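Local coordinates for protein CrmK (Actinoalloteichus sp. WH1-2216-6, PDB 5I1V) that acts as a flavin-dependent oxidase with covalently bound FAD, serving the recycling of shunt products in caerulomycin biosynthesis, at the interface of chains A and B. Sequence-based numbering; all coordinates share one arbitrary frame. Chains: chain A/B, CrmK.

The interface of chains A and B. Residues chain A 112-113, 320-321; chain B 18-19.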
loop_
_atom_site.group_PDB
_atom_site.type_symbol
_atom_site.label_atom_id
_atom_site.label_comp_id
_atom_site.label_asym_id
_atom_site.label_seq_id
_atom_site.Cartn_x
_atom_site.Cartn_y
_atom_site.Cartn_z
ATOM N N TYR A 112 -2.661 -15.682 4.734
ATOM C CA TYR A 112 -4.059 -15.803 4.796
ATOM C C TYR A 112 -4.639 -16.418 3.532
ATOM O O TYR A 112 -5.381 -17.366 3.616
ATOM C CB TYR A 112 -4.745 -14.445 5.109
ATOM C CG TYR A 112 -6.194 -14.721 5.387
ATOM C CD1 TYR A 112 -6.587 -15.323 6.565
ATOM C CD2 TYR A 112 -7.160 -14.513 4.398
ATOM C CE1 TYR A 112 -7.924 -15.634 6.806
ATOM C CE2 TYR A 112 -8.491 -14.821 4.625
ATOM C CZ TYR A 112 -8.887 -15.363 5.813
ATOM O OH TYR A 112 -10.237 -15.657 5.964
ATOM N N LYS A 113 -4.288 -15.925 2.358
ATOM C CA LYS A 113 -4.924 -16.446 1.152
ATOM C C LYS A 113 -4.472 -17.896 0.897
ATOM O O LYS A 113 -5.262 -18.742 0.511
ATOM C CB LYS A 113 -4.660 -15.568 -0.049
ATOM C CG LYS A 113 -5.282 -14.179 0.077
ATOM C CD LYS A 113 -5.198 -13.408 -1.216
ATOM C CE LYS A 113 -5.537 -11.954 -1.001
ATOM N NZ LYS A 113 -5.730 -11.301 -2.329
ATOM N N LEU A 320 -9.443 -10.025 6.841
ATOM C CA LEU A 320 -8.363 -9.379 6.102
ATOM C C LEU A 320 -8.783 -7.994 5.610
ATOM O O LEU A 320 -8.013 -7.071 5.632
ATOM C CB LEU A 320 -7.869 -10.265 4.973
ATOM C CG LEU A 320 -6.657 -9.748 4.180
ATOM C CD1 LEU A 320 -5.441 -9.524 5.069
ATOM C CD2 LEU A 320 -6.357 -10.741 3.082
ATOM N N ALA A 321 -10.018 -7.865 5.173
ATOM C CA ALA A 321 -10.561 -6.569 4.804
ATOM C C ALA A 321 -10.589 -5.601 5.981
ATOM O O ALA A 321 -10.166 -4.431 5.850
ATOM C CB ALA A 321 -11.949 -6.732 4.202
ATOM N N LEU B 18 -13.711 -13.309 1.681
ATOM C CA LEU B 18 -12.659 -12.347 1.381
ATOM C C LEU B 18 -12.368 -12.366 -0.125
ATOM O O LEU B 18 -12.301 -11.321 -0.792
ATOM C CB LEU B 18 -11.425 -12.691 2.201
ATOM C CG LEU B 18 -10.163 -11.808 2.144
ATOM C CD1 LEU B 18 -9.226 -12.275 1.034
ATOM C CD2 LEU B 18 -10.456 -10.320 2.017
ATOM N N LEU B 19 -12.236 -13.556 -0.667
ATOM C CA LEU B 19 -11.888 -13.702 -2.087
ATOM C C LEU B 19 -12.975 -13.207 -3.013
ATOM O O LEU B 19 -12.704 -12.813 -4.128
ATOM C CB LEU B 19 -11.540 -15.159 -2.402
ATOM C CG LEU B 19 -10.228 -15.640 -1.810
ATOM C CD1 LEU B 19 -10.062 -17.106 -2.092
ATOM C CD2 LEU B 19 -9.027 -14.850 -2.342
#
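B:Leu18 meets the phenol ring of A:Tyr112 at its edge, its branch carbon CG 4.2 Å from ring carbon CE2 and displaced towards one face. On that same side of the ring, off-centre, stands the side chain of A:Leu320, from within chain A, so ring and leucine form adjoining walls. A second flat group is the peptide linking A:Leu320 to A:Ala321: methyl CD2 of B:Leu18 lies off its N-H edge and well to one side of its plane, 4.0 Å from A:Ala321 N. B:Leu18 is a worked example of a knob-like side chain: from helix 15-19 of chain B it projects between helices 104-115 and 319-326 of chain A. With CG anti to the backbone N (chi1 -177°), it turns its forked end towards A:Leu320, and the two side chains meet at a slant. Methyl CD1 of B:Leu18 lies 3.8 Å from CD2 of A:Leu320, while its CD2 approaches A:Leu320 CB at 3.9 Å. The extended stem of A:Lys113 closes another flank, its CE 4.2 Å from B:Leu18 CD1. Its CD lies 4.2 Å from B:Leu19 CD2. An alanine in place of B:Leu18 would probably open a gap between ring, leucine and lysine stem, leaving the A:Leu320 methyl without its mate. Within this patch no polar pairing links the two chains; some 161 Å² is hidden, 75 Å² of it on B:Leu18. Repeated by two-fold symmetry, this apolar patch helps join the two copies in the crystal assembly, possibly a dimer in solution.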